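Long-range contacts in petrobactin-binding protein YclQ (Bacillus subtilis subsp. subtilis str. 168, PDB 3GFV), which binds iron-free and ferric petrobactin, and the precursor 3,4-dihydroxybenzoic acid, as the solute-binding component of an ABC transporter for iron uptake: residues S44-D49 / L281-Q286; F40-L45 / V64-L69; V176-D181 / F232-G237. All blocks are in the same frame, centred on the assembly; numbering follows the deposited sequence. Where two conformers were deposited one is given.

Contact 1 (S44-D49 / L281-Q286); sequences SLDTLD and LESMTQ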
ATOM      1  N   SER A  44      -5.353   0.868  -6.287  1.00 20.27           N
ATOM      2  CA  SER A  44      -6.422   0.625  -7.248  1.00 19.77           C
ATOM      3  C   SER A  44      -5.951   1.031  -8.629  1.00 21.78           C
ATOM      4  O   SER A  44      -6.265   0.381  -9.630  1.00 23.17           O
ATOM      5  CB  SER A  44      -7.670   1.427  -6.875  1.00 19.20           C
ATOM      6  OG  SER A  44      -8.220   0.984  -5.649  1.00 24.60           O
ATOM      7  N   LEU A  45      -5.219   2.140  -8.696  1.00 20.69           N
ATOM      8  CA  LEU A  45      -4.648   2.557  -9.970  1.00 19.49           C
ATOM      9  C   LEU A  45      -3.750   1.480 -10.588  1.00 22.04           C
ATOM     10  O   LEU A  45      -3.790   1.242 -11.797  1.00 21.77           O
ATOM     11  CB  LEU A  45      -3.885   3.890  -9.813  1.00 19.76           C
ATOM     12  CG  LEU A  45      -3.313   4.484 -11.109  1.00 21.67           C
ATOM     13  CD1 LEU A  45      -4.412   4.747 -12.175  1.00 20.87           C
ATOM     14  CD2 LEU A  45      -2.548   5.779 -10.772  1.00 22.66           C
ATOM     15  N   ASP A  46      -2.942   0.821  -9.761  1.00 20.82           N
ATOM     16  CA  ASP A  46      -2.006  -0.155 -10.295  1.00 20.51           C
ATOM     17  C   ASP A  46      -2.698  -1.465 -10.666  1.00 24.45           C
ATOM     18  O   ASP A  46      -2.240  -2.176 -11.566  1.00 24.29           O
ATOM     19  CB  ASP A  46      -0.713  -0.302  -9.433  1.00 19.25           C
ATOM     20  CG  ASP A  46      -0.863  -1.203  -8.199  1.00 24.23           C
ATOM     21  OD1 ASP A  46      -0.313  -0.816  -7.137  1.00 24.49           O
ATOM     22  OD2 ASP A  46      -1.462  -2.308  -8.278  1.00 26.30           O
ATOM     23  N   THR A  47      -3.827  -1.749 -10.017  1.00 22.97           N
ATOM     24  CA  THR A  47      -4.658  -2.867 -10.459  1.00 21.43           C
ATOM     25  C   THR A  47      -5.241  -2.546 -11.837  1.00 22.85           C
ATOM     26  O   THR A  47      -5.166  -3.366 -12.738  1.00 22.09           O
ATOM     27  CB  THR A  47      -5.760  -3.223  -9.443  1.00 20.64           C
ATOM     28  OG1 THR A  47      -5.153  -3.736  -8.242  1.00 21.54           O
ATOM     29  CG2 THR A  47      -6.737  -4.294 -10.010  1.00 22.53           C
ATOM     30  N   LEU A  48      -5.784  -1.346 -12.015  1.00 22.73           N
ATOM     31  CA  LEU A  48      -6.271  -0.958 -13.334  1.00 26.59           C
ATOM     32  C   LEU A  48      -5.162  -1.106 -14.382  1.00 26.97           C
ATOM     33  O   LEU A  48      -5.395  -1.611 -15.485  1.00 26.58           O
ATOM     34  CB  LEU A  48      -6.810   0.474 -13.286  1.00 21.83           C
ATOM     35  CG  LEU A  48      -8.083   0.679 -12.471  1.00 26.93           C
ATOM     36  CD1 LEU A  48      -8.389   2.177 -12.334  1.00 24.71           C
ATOM     37  CD2 LEU A  48      -9.267  -0.055 -13.107  1.00 26.65           C
ATOM     38  N   ASP A  49      -3.945  -0.688 -14.034  1.00 27.14           N
ATOM     39  CA  ASP A  49      -2.826  -0.773 -14.964  1.00 24.66           C
ATOM     40  C   ASP A  49      -2.502  -2.223 -15.324  1.00 24.46           C
ATOM     41  O   ASP A  49      -2.288  -2.541 -16.492  1.00 29.50           O
ATOM     42  CB  ASP A  49      -1.573  -0.103 -14.398  1.00 27.20           C
ATOM     43  CG  ASP A  49      -0.408  -0.138 -15.375  1.00 30.95           C
ATOM     44  OD1 ASP A  49      -0.450   0.615 -16.374  1.00 30.06           O
ATOM     45  OD2 ASP A  49       0.545  -0.927 -15.152  1.00 33.96           O
ATOM     46  N   LEU A 281      -2.653  -4.998  -7.374  1.00 21.73           N
ATOM     47  CA  LEU A 281      -1.995  -6.191  -7.907  1.00 18.80           C
ATOM     48  C   LEU A 281      -0.498  -5.956  -8.147  1.00 27.52           C
ATOM     49  O   LEU A 281       0.318  -6.832  -7.904  1.00 24.96           O
ATOM     50  CB  LEU A 281      -2.662  -6.656  -9.205  1.00 21.59           C
ATOM     51  CG  LEU A 281      -4.143  -7.031  -9.112  1.00 21.83           C
ATOM     52  CD1 LEU A 281      -4.663  -7.387 -10.509  1.00 25.39           C
ATOM     53  CD2 LEU A 281      -4.412  -8.177  -8.120  1.00 23.76           C
ATOM     54  N   GLU A 282      -0.125  -4.769  -8.610  1.00 21.84           N
ATOM     55  CA  GLU A 282       1.284  -4.525  -8.900  1.00 21.88           C
ATOM     56  C   GLU A 282       2.066  -4.241  -7.627  1.00 19.67           C
ATOM     57  O   GLU A 282       3.143  -4.796  -7.417  1.00 22.63           O
ATOM     58  CB  GLU A 282       1.454  -3.362  -9.871  1.00 21.64           C
ATOM     59  CG  GLU A 282       0.726  -3.611 -11.188  1.00 22.65           C
ATOM     60  CD  GLU A 282       0.912  -2.528 -12.232  1.00 26.37           C
ATOM     61  OE1 GLU A 282       1.359  -1.424 -11.887  1.00 28.58           O
ATOM     62  OE2 GLU A 282       0.592  -2.807 -13.423  1.00 28.87           O
ATOM     63  N   SER A 283       1.522  -3.373  -6.780  1.00 21.13           N
ATOM     64  CA  SER A 283       2.229  -3.020  -5.552  1.00 20.82           C
ATOM     65  C   SER A 283       2.401  -4.258  -4.662  1.00 22.44           C
ATOM     66  O   SER A 283       3.466  -4.450  -4.079  1.00 19.21           O
ATOM     67  CB  SER A 283       1.564  -1.846  -4.806  1.00 21.95           C
ATOM     68  OG  SER A 283       0.156  -1.973  -4.713  1.00 22.31           O
HETATM   69  N   MSE A 284       1.385  -5.123  -4.598  1.00 19.84           N
HETATM   70  CA  MSE A 284       1.506  -6.321  -3.765  1.00 21.72           C
HETATM   71  C   MSE A 284       2.623  -7.213  -4.321  1.00 20.35           C
HETATM   72  O   MSE A 284       3.448  -7.757  -3.572  1.00 21.06           O
HETATM   73  CB  MSE A 284       0.180  -7.072  -3.716  1.00 21.01           C
HETATM   74  CG  MSE A 284       0.254  -8.458  -3.116  1.00 19.99           C
HETATM   75 SE   MSE A 284       0.782  -8.509  -1.213  0.70 30.22          SE
HETATM   76  CE  MSE A 284      -0.938  -8.247  -0.360  1.00 30.72           C
ATOM     77  N   THR A 285       2.621  -7.391  -5.635  1.00 22.82           N
ATOM     78  CA  THR A 285       3.630  -8.219  -6.289  1.00 23.25           C
ATOM     79  C   THR A 285       5.034  -7.723  -5.963  1.00 22.62           C
ATOM     80  O   THR A 285       5.917  -8.509  -5.599  1.00 23.91           O
ATOM     81  CB  THR A 285       3.402  -8.264  -7.794  1.00 26.84           C
ATOM     82  OG1 THR A 285       2.164  -8.942  -8.040  1.00 27.51           O
ATOM     83  CG2 THR A 285       4.521  -9.020  -8.462  1.00 27.54           C
ATOM     84  N   GLN A 286       5.210  -6.414  -6.067  0.70 20.94           N
ATOM     85  CA  GLN A 286       6.476  -5.788  -5.739  0.70 21.84           C
ATOM     86  C   GLN A 286       6.844  -6.021  -4.279  0.70 21.66           C
ATOM     87  O   GLN A 286       7.985  -6.389  -3.968  0.70 22.35           O
ATOM     88  CB  GLN A 286       6.420  -4.284  -5.999  0.70 19.43           C
ATOM     89  CG  GLN A 286       7.761  -3.630  -5.694  0.70 21.49           C
ATOM     90  CD  GLN A 286       7.711  -2.122  -5.769  0.70 28.86           C
ATOM     91  OE1 GLN A 286       7.191  -1.538  -6.728  0.70 26.49           O
ATOM     92  NE2 GLN A 286       8.260  -1.482  -4.751  0.70 22.01           N
TER
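Asp-46 and Thr-47, on one face of helix 42-50, take up the first N-H groups of helix 281-296. The short helical segments run at 99° to each other with axes 7.8 Å apart, so the last helix of the chain sets its N-terminal turn against the flank of the first helix of the parallel-sheet lobe of this periplasmic-binding-protein fold. The buried, tightly fitted part centres on the Asp-46 carboxylate. Its OD2 accepts from Glu-282 N at 2.8 Å, the donor standing well above the carboxylate plane. Its OD1 takes Ser-283 OG at 2.7 Å through the syn lone pair, and also a longer bond from Ser-283 N (3.2 Å); Tyr-68 OH reaches the same oxygen. A chi1 of 81°, with CG between the backbone N and the carbonyl carbon, brings Asp-46 CG to 3.5 Å from Ser-283 N. Beside it, Thr-47 OG1 receives Leu-281 N at 2.9 Å, while Thr-47 CG2 packs against Leu-281 CD1 at 3.8 Å. The partly exposed side is sparser. Here the extended Glu-282 chain passes Asp-46, running the opposite way, and crosses Asp-49 at about a right angle. The carboxylate planes of Glu-282 and Asp-49 are 84° apart, with Asp-49 OD2 just 2.6 Å from Glu-282 OE2; Asp-49 OD1 forms a salt bridge to Lys-71. The carboxylate of Asp-46, in contrast, faces the N-terminal end of helix 281-296, whose dipole and converging donors would be expected to favour its anionic form; the bonds from residues 281-283 tie the two helices.

Contact 2 (F40-L45 / V64-L69); sequences FDFGSL and VLPKYL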
ATOM      1  N   PHE A  40      -8.102   8.070  -6.673  1.00 22.02           N
ATOM      2  CA  PHE A  40      -7.332   8.631  -5.567  1.00 21.88           C
ATOM      3  C   PHE A  40      -6.643   7.564  -4.729  1.00 22.73           C
ATOM      4  O   PHE A  40      -6.049   7.872  -3.706  1.00 24.14           O
ATOM      5  CB  PHE A  40      -8.220   9.500  -4.668  1.00 20.58           C
ATOM      6  CG  PHE A  40      -8.364  10.903  -5.167  1.00 20.44           C
ATOM      7  CD1 PHE A  40      -9.333  11.223  -6.094  1.00 24.22           C
ATOM      8  CD2 PHE A  40      -7.499  11.901  -4.719  1.00 24.42           C
ATOM      9  CE1 PHE A  40      -9.452  12.530  -6.576  1.00 24.83           C
ATOM     10  CE2 PHE A  40      -7.615  13.195  -5.194  1.00 26.26           C
ATOM     11  CZ  PHE A  40      -8.598  13.501  -6.128  1.00 23.99           C
ATOM     12  N   ASP A  41      -6.725   6.311  -5.155  1.00 20.05           N
ATOM     13  CA  ASP A  41      -6.039   5.249  -4.431  1.00 21.79           C
ATOM     14  C   ASP A  41      -5.019   4.614  -5.374  1.00 21.30           C
ATOM     15  O   ASP A  41      -5.400   4.032  -6.379  1.00 22.07           O
ATOM     16  CB  ASP A  41      -7.033   4.171  -3.957  1.00 24.41           C
ATOM     17  CG  ASP A  41      -6.328   3.022  -3.272  1.00 25.09           C
ATOM     18  OD1 ASP A  41      -5.704   3.284  -2.207  1.00 24.66           O
ATOM     19  OD2 ASP A  41      -6.354   1.888  -3.810  1.00 24.03           O
ATOM     20  N   PHE A  42      -3.732   4.706  -5.047  1.00 20.67           N
ATOM     21  CA  PHE A  42      -2.710   4.232  -5.993  1.00 19.75           C
ATOM     22  C   PHE A  42      -2.699   2.715  -6.171  1.00 20.67           C
ATOM     23  O   PHE A  42      -2.347   2.219  -7.249  1.00 21.28           O
ATOM     24  CB  PHE A  42      -1.322   4.748  -5.627  1.00 18.73           C
ATOM     25  CG  PHE A  42      -1.143   6.232  -5.867  1.00 21.70           C
ATOM     26  CD1 PHE A  42      -1.782   6.861  -6.923  1.00 23.40           C
ATOM     27  CD2 PHE A  42      -0.314   6.993  -5.050  1.00 25.50           C
ATOM     28  CE1 PHE A  42      -1.612   8.234  -7.144  1.00 26.36           C
ATOM     29  CE2 PHE A  42      -0.123   8.356  -5.281  1.00 29.13           C
ATOM     30  CZ  PHE A  42      -0.779   8.973  -6.334  1.00 28.64           C
ATOM     31  N   GLY A  43      -3.085   1.982  -5.130  1.00 18.47           N
ATOM     32  CA  GLY A  43      -3.199   0.531  -5.267  1.00 20.00           C
ATOM     33  C   GLY A  43      -4.210   0.200  -6.353  1.00 22.70           C
ATOM     34  O   GLY A  43      -3.973  -0.641  -7.238  1.00 22.18           O
ATOM     35  N   SER A  44      -5.353   0.868  -6.287  1.00 20.27           N
ATOM     36  CA  SER A  44      -6.422   0.625  -7.248  1.00 19.77           C
ATOM     37  C   SER A  44      -5.951   1.031  -8.629  1.00 21.78           C
ATOM     38  O   SER A  44      -6.265   0.381  -9.630  1.00 23.17           O
ATOM     39  CB  SER A  44      -7.670   1.427  -6.875  1.00 19.20           C
ATOM     40  OG  SER A  44      -8.220   0.984  -5.649  1.00 24.60           O
ATOM     41  N   LEU A  45      -5.219   2.140  -8.696  1.00 20.69           N
ATOM     42  CA  LEU A  45      -4.648   2.557  -9.970  1.00 19.49           C
ATOM     43  C   LEU A  45      -3.750   1.480 -10.588  1.00 22.04           C
ATOM     44  O   LEU A  45      -3.790   1.242 -11.797  1.00 21.77           O
ATOM     45  CB  LEU A  45      -3.885   3.890  -9.813  1.00 19.76           C
ATOM     46  CG  LEU A  45      -3.313   4.484 -11.109  1.00 21.67           C
ATOM     47  CD1 LEU A  45      -4.412   4.747 -12.175  1.00 20.87           C
ATOM     48  CD2 LEU A  45      -2.548   5.779 -10.772  1.00 22.66           C
ATOM     49  N   VAL A  64       2.838  13.541  -5.735  1.00 27.72           N
ATOM     50  CA  VAL A  64       3.958  12.618  -5.650  1.00 28.26           C
ATOM     51  C   VAL A  64       3.530  11.254  -6.162  1.00 25.74           C
ATOM     52  O   VAL A  64       2.466  10.749  -5.790  1.00 28.47           O
ATOM     53  CB  VAL A  64       4.506  12.480  -4.196  1.00 32.66           C
ATOM     54  CG1 VAL A  64       5.352  13.673  -3.844  1.00 40.67           C
ATOM     55  CG2 VAL A  64       3.366  12.336  -3.203  1.00 38.48           C
ATOM     56  N   LEU A  65       4.352  10.666  -7.030  1.00 30.85           N
ATOM     57  CA  LEU A  65       4.047   9.354  -7.593  1.00 26.27           C
ATOM     58  C   LEU A  65       5.168   8.375  -7.351  1.00 30.50           C
ATOM     59  O   LEU A  65       6.338   8.688  -7.607  1.00 32.91           O
ATOM     60  CB  LEU A  65       3.816   9.461  -9.109  1.00 34.46           C
ATOM     61  CG  LEU A  65       2.466   9.942  -9.627  1.00 33.64           C
ATOM     62  CD1 LEU A  65       2.552  10.203 -11.129  1.00 32.61           C
ATOM     63  CD2 LEU A  65       1.378   8.922  -9.320  1.00 32.59           C
ATOM     64  N   PRO A  66       4.828   7.178  -6.859  1.00 26.40           N
ATOM     65  CA  PRO A  66       5.856   6.140  -6.751  1.00 32.26           C
ATOM     66  C   PRO A  66       6.444   5.865  -8.133  1.00 33.85           C
ATOM     67  O   PRO A  66       5.732   6.008  -9.140  1.00 30.96           O
ATOM     68  CB  PRO A  66       5.068   4.923  -6.261  1.00 30.57           C
ATOM     69  CG  PRO A  66       3.859   5.487  -5.604  1.00 30.61           C
ATOM     70  CD  PRO A  66       3.512   6.718  -6.389  1.00 26.33           C
ATOM     71  N   LYS A  67       7.705   5.446  -8.176  1.00 35.50           N
ATOM     72  CA  LYS A  67       8.416   5.291  -9.433  1.00 36.58           C
ATOM     73  C   LYS A  67       7.686   4.369 -10.401  1.00 31.17           C
ATOM     74  O   LYS A  67       7.637   4.649 -11.593  1.00 27.00           O
ATOM     75  CB  LYS A  67       9.840   4.780  -9.212  1.00 42.40           C
ATOM     76  CG  LYS A  67      10.660   4.761 -10.502  1.00 52.35           C
ATOM     77  CD  LYS A  67      11.979   4.015 -10.355  1.00 60.89           C
ATOM     78  CE  LYS A  67      12.563   3.685 -11.729  1.00 69.07           C
ATOM     79  NZ  LYS A  67      13.903   3.036 -11.645  1.00 73.51           N
ATOM     80  N   TYR A  68       7.142   3.273  -9.882  1.00 26.46           N
ATOM     81  CA  TYR A  68       6.482   2.293 -10.737  1.00 31.92           C
ATOM     82  C   TYR A  68       5.263   2.886 -11.435  1.00 30.63           C
ATOM     83  O   TYR A  68       4.814   2.330 -12.433  1.00 27.74           O
ATOM     84  CB  TYR A  68       6.135   0.986  -9.982  1.00 36.43           C
ATOM     85  CG  TYR A  68       4.873   0.998  -9.131  1.00 27.62           C
ATOM     86  CD1 TYR A  68       3.752   0.273  -9.506  1.00 29.24           C
ATOM     87  CD2 TYR A  68       4.817   1.714  -7.941  1.00 24.38           C
ATOM     88  CE1 TYR A  68       2.600   0.264  -8.723  1.00 22.98           C
ATOM     89  CE2 TYR A  68       3.675   1.718  -7.157  1.00 30.44           C
ATOM     90  CZ  TYR A  68       2.569   0.989  -7.552  1.00 23.04           C
ATOM     91  OH  TYR A  68       1.436   1.004  -6.780  1.00 24.60           O
ATOM     92  N   LEU A  69       4.758   4.015 -10.933  1.00 28.45           N
ATOM     93  CA  LEU A  69       3.588   4.676 -11.540  1.00 27.09           C
ATOM     94  C   LEU A  69       3.931   5.929 -12.341  1.00 26.67           C
ATOM     95  O   LEU A  69       3.042   6.704 -12.702  1.00 25.59           O
ATOM     96  CB  LEU A  69       2.555   5.024 -10.458  1.00 27.05           C
ATOM     97  CG  LEU A  69       1.901   3.801  -9.806  1.00 26.05           C
ATOM     98  CD1 LEU A  69       1.113   4.142  -8.555  1.00 25.58           C
ATOM     99  CD2 LEU A  69       1.006   3.114 -10.855  1.00 25.75           C
TER
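Phe-42, the first residue of helix 42-50, pushes its ring into a hollow formed by Val-64, Leu-65, Pro-66 and Leu-69 in the loop after strand 57-60. The walls can be assigned atom by atom. At the far end of the ring, Phe-42 CZ lies 3.7 Å from Leu-65 CD2, a methyl that also touches CE1, and the two side chains cross at about a right angle. On the CE2 side the wall is polar: Val-64 O comes within 3.6 Å of Phe-42 CE2. Pro-66 fills the space beside CD2, its CD 4.1 Å from Phe-42 CD2. Nearer the backbone, Leu-69 CD1 closes the hollow, 3.9 Å from Phe-42 CB. A chi1 of -71° puts Phe-42 CG anti to the carbonyl carbon, on the side of the loop. Leu-276 and Ser-277 also border the ring.

A second, shallower fit lies one helical turn on, where Leu-45 CD2 meets Leu-69 CD2 at 4.4 Å; Leu-45 rests on Val-57 and Leu-60 as well. Leu-69 thus offers one methyl to each helix side chain; within its own segment its CG covers one face of the Tyr-68 ring. Tyr-68 sends its hydroxyl past this apolar patch to hydrogen bonds with Asp-46 and Ser-277.

Helix 42-50 links strands 37-39 and 57-60, neighbours in a parallel sheet, so the loop folds back on the helix of a beta-alpha-beta unit. Asp-41 is the N-cap of the helix, with OD2 accepting Ser-44 N at 2.9 Å and Ser-44 OG as well, and OD1 bonded to Ser-102. No hydrogen bond joins the two segments: mostly apolar contacts, with Val-64 O against the ring, hold them together.

Contact 3 (V176-D181 / F232-G237); sequences VIMAND and FVIDRG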
ATOM      1  N   VAL A 176       9.469  -3.850  11.954  1.00 16.63           N
ATOM      2  CA  VAL A 176       9.185  -2.875  10.894  1.00 15.33           C
ATOM      3  C   VAL A 176       9.152  -1.468  11.471  1.00 17.90           C
ATOM      4  O   VAL A 176       8.396  -1.193  12.412  1.00 19.44           O
ATOM      5  CB  VAL A 176       7.811  -3.165  10.240  1.00 17.44           C
ATOM      6  CG1 VAL A 176       7.555  -2.198   9.071  1.00 19.47           C
ATOM      7  CG2 VAL A 176       7.753  -4.621   9.744  1.00 19.32           C
ATOM      8  N   ILE A 177       9.956  -0.574  10.905  1.00 17.40           N
ATOM      9  CA  ILE A 177       9.991   0.823  11.393  1.00 16.54           C
ATOM     10  C   ILE A 177       9.844   1.794  10.246  1.00 20.61           C
ATOM     11  O   ILE A 177      10.224   1.498   9.120  1.00 19.94           O
ATOM     12  CB  ILE A 177      11.266   1.196  12.159  1.00 19.20           C
ATOM     13  CG1 ILE A 177      12.528   0.976  11.301  1.00 21.23           C
ATOM     14  CG2 ILE A 177      11.325   0.446  13.518  1.00 20.98           C
ATOM     15  CD1 ILE A 177      13.802   1.503  11.908  1.00 24.51           C
HETATM   16  N   MSE A 178       9.321   2.977  10.557  1.00 22.13           N
HETATM   17  CA  MSE A 178       9.309   4.066   9.594  1.00 19.45           C
HETATM   18  C   MSE A 178      10.078   5.238  10.194  1.00 22.47           C
HETATM   19  O   MSE A 178       9.903   5.580  11.384  1.00 25.95           O
HETATM   20  CB  MSE A 178       7.875   4.460   9.210  1.00 21.83           C
HETATM   21  CG  MSE A 178       7.831   5.612   8.233  1.00 25.04           C
HETATM   22 SE   MSE A 178       5.961   5.904   7.665  0.80 43.15          SE
HETATM   23  CE  MSE A 178       5.394   6.770   9.267  1.00 26.06           C
ATOM     24  N   ALA A 179      10.976   5.798   9.396  1.00 20.66           N
ATOM     25  CA  ALA A 179      11.749   6.976   9.787  1.00 23.65           C
ATOM     26  C   ALA A 179      11.115   8.224   9.194  1.00 25.76           C
ATOM     27  O   ALA A 179      10.701   8.226   8.049  1.00 25.34           O
ATOM     28  CB  ALA A 179      13.179   6.848   9.306  1.00 24.80           C
ATOM     29  N   ASN A 180      11.068   9.299   9.979  1.00 22.84           N
ATOM     30  CA  ASN A 180      10.431  10.509   9.514  1.00 25.30           C
ATOM     31  C   ASN A 180      11.137  11.674  10.156  1.00 27.76           C
ATOM     32  O   ASN A 180      10.910  11.991  11.333  1.00 28.48           O
ATOM     33  CB  ASN A 180       8.945  10.499   9.850  1.00 26.81           C
ATOM     34  CG  ASN A 180       8.226  11.725   9.330  1.00 37.99           C
ATOM     35  OD1 ASN A 180       8.365  12.095   8.163  1.00 35.90           O
ATOM     36  ND2 ASN A 180       7.447  12.360  10.196  1.00 44.82           N
ATOM     37  N   ASP A 181      12.055  12.266   9.397  1.00 28.99           N
ATOM     38  CA  ASP A 181      12.830  13.386   9.885  1.00 31.66           C
ATOM     39  C   ASP A 181      13.500  12.986  11.193  1.00 34.20           C
ATOM     40  O   ASP A 181      13.495  13.743  12.169  1.00 39.03           O
ATOM     41  CB  ASP A 181      11.920  14.582  10.100  1.00 36.26           C
ATOM     42  CG  ASP A 181      12.694  15.882  10.254  1.00 52.45           C
ATOM     43  OD1 ASP A 181      13.922  15.882   9.992  1.00 54.96           O
ATOM     44  OD2 ASP A 181      12.068  16.900  10.635  1.00 53.03           O
ATOM     45  N   PHE A 232      13.050  -3.999   8.808  1.00 16.10           N
ATOM     46  CA  PHE A 232      12.401  -3.470   7.610  1.00 17.74           C
ATOM     47  C   PHE A 232      12.201  -1.979   7.798  1.00 17.05           C
ATOM     48  O   PHE A 232      11.558  -1.559   8.765  1.00 20.27           O
ATOM     49  CB  PHE A 232      11.054  -4.159   7.418  1.00 20.46           C
ATOM     50  CG  PHE A 232      11.168  -5.629   7.147  1.00 20.95           C
ATOM     51  CD1 PHE A 232      11.277  -6.095   5.842  1.00 21.42           C
ATOM     52  CD2 PHE A 232      11.186  -6.545   8.196  1.00 19.86           C
ATOM     53  CE1 PHE A 232      11.372  -7.471   5.570  1.00 21.93           C
ATOM     54  CE2 PHE A 232      11.286  -7.923   7.933  1.00 19.31           C
ATOM     55  CZ  PHE A 232      11.403  -8.376   6.628  1.00 19.02           C
ATOM     56  N   VAL A 233      12.756  -1.178   6.890  1.00 16.01           N
ATOM     57  CA  VAL A 233      12.704   0.275   7.058  1.00 15.33           C
ATOM     58  C   VAL A 233      11.960   0.967   5.923  1.00 18.21           C
ATOM     59  O   VAL A 233      12.241   0.715   4.738  1.00 22.29           O
ATOM     60  CB  VAL A 233      14.114   0.859   7.110  1.00 20.25           C
ATOM     61  CG1 VAL A 233      14.051   2.351   7.347  1.00 24.38           C
ATOM     62  CG2 VAL A 233      14.906   0.187   8.229  1.00 24.53           C
ATOM     63  N   ILE A 234      11.047   1.862   6.297  1.00 17.41           N
ATOM     64  CA  ILE A 234      10.350   2.735   5.339  1.00 15.77           C
ATOM     65  C   ILE A 234      10.704   4.145   5.733  1.00 19.93           C
ATOM     66  O   ILE A 234      10.715   4.468   6.919  1.00 22.56           O
ATOM     67  CB  ILE A 234       8.831   2.526   5.425  1.00 17.25           C
ATOM     68  CG1 ILE A 234       8.492   1.124   4.917  1.00 22.81           C
ATOM     69  CG2 ILE A 234       8.065   3.556   4.583  1.00 19.29           C
ATOM     70  CD1 ILE A 234       7.197   0.617   5.470  1.00 29.52           C
ATOM     71  N   ASP A 235      11.023   4.982   4.755  1.00 17.19           N
ATOM     72  CA  ASP A 235      11.367   6.366   5.059  1.00 22.28           C
ATOM     73  C   ASP A 235      10.273   7.307   4.557  1.00 24.04           C
ATOM     74  O   ASP A 235      10.126   7.517   3.347  1.00 23.25           O
ATOM     75  CB  ASP A 235      12.692   6.728   4.421  1.00 17.82           C
ATOM     76  CG  ASP A 235      13.267   8.011   5.003  1.00 23.55           C
ATOM     77  OD1 ASP A 235      12.538   9.018   5.032  1.00 25.60           O
ATOM     78  OD2 ASP A 235      14.405   7.978   5.487  1.00 27.96           O
ATOM     79  N   ARG A 236       9.502   7.868   5.486  1.00 22.23           N
ATOM     80  CA  ARG A 236       8.376   8.725   5.098  1.00 23.08           C
ATOM     81  C   ARG A 236       8.874   9.969   4.366  1.00 24.69           C
ATOM     82  O   ARG A 236       8.246  10.436   3.413  1.00 22.78           O
ATOM     83  CB  ARG A 236       7.559   9.142   6.319  1.00 27.39           C
ATOM     84  CG  ARG A 236       6.362  10.041   5.982  1.00 27.26           C
ATOM     85  CD  ARG A 236       5.589  10.455   7.218  1.00 34.59           C
ATOM     86  NE  ARG A 236       4.488  11.360   6.877  1.00 37.40           N
ATOM     87  CZ  ARG A 236       4.599  12.684   6.812  1.00 41.29           C
ATOM     88  NH1 ARG A 236       5.761  13.276   7.076  1.00 37.95           N
ATOM     89  NH2 ARG A 236       3.538  13.423   6.485  1.00 37.62           N
ATOM     90  N   GLY A 237      10.004  10.499   4.815  1.00 23.58           N
ATOM     91  CA  GLY A 237      10.588  11.674   4.176  1.00 24.96           C
ATOM     92  C   GLY A 237      10.881  11.363   2.717  1.00 28.34           C
ATOM     93  O   GLY A 237      10.491  12.113   1.818  1.00 26.11           O
TER
HETATM   94  O   HOH W   1      12.949  10.997   6.863  1.00 23.19           O
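Ile-177 N donates to Phe-232 O at 2.8 Å, the first of four backbone bonds between the parallel strands 173-180 and 230-235. Ile-177 O then accepts Ile-234 N, Ala-179 N gives to Ile-234 O, and Ala-179 O receives Arg-236 N at 2.9 Å. The last bond carries the pairing one residue beyond the strand into helix 236-240. The residues between them turn their backbone groups outward: Val-176 and Met-178 bond to Phe-187 and Ser-185 of strand 183-187, Val-233 to Ile-267 and Leu-269, and Asp-235 N to Ser-271 OG. Close CA-H...O contacts supplement the bonds, among them Met-178 CA to Ile-234 O.

Side chains alternate accordingly. Val-176, Met-178 (selenomethionine), Phe-232 and Ile-234 share one sheet face, on which Met-178 SE lies 3.9 Å from Arg-236 CB. On the other face Ile-177 and Val-233 lie side by side, CG1 of the former 4.0 Å from CG2 of the latter.

Polar side chains finish the C-terminal ends of the two strands. The buried Asp-235 is N-cap of helix 236-240: its OD1 accepts hydrogen bonds from Thr-238 N and from a water 2.7 Å from it, and the water accepts from Asp-181 N. Its OD2 takes Ser-245 N and Thr-246 OG1. Arg-236, extended from CG to NE, runs alongside Asn-180, and its NH1 donates to Asn-180 OD1 at 3.1 Å with an N-H...O angle of 163°. The oxygen lies at the guanidinium edge although the amide plane is turned 84° from it; Arg-236 NE bonds to Tyr-275 OH. Of the two strands, 230-235 alone runs into a capped helix; parallel pairing of this kind within a mixed alpha/beta sheet fits a lobe of the periplasmic-binding-protein fold.

From the N terminus, strand 37-39 leads into helix 42-50, which contacts 1 and 2 both use, sharing Ser-44 and Leu-45. Contact 2 closes first, a short loop through strand 57-60 to residues 64-69. Contact 3 follows in series, joining strand 173-180 to strand 230-235. Contact 1 closes last, when helix 281-296 returns to helix 42-50; its long loop encloses contact 3 entirely. Contacts 1 and 2 touch, centres 8 Å apart. Contact 3 stays apart, its centre about 22 Å from that of contact 1, within the mixed sheet, whereas contacts 1 and 2 lie beside the parallel one; contact 1 brings the last helix back to the five-stranded parallel sheet's lobe.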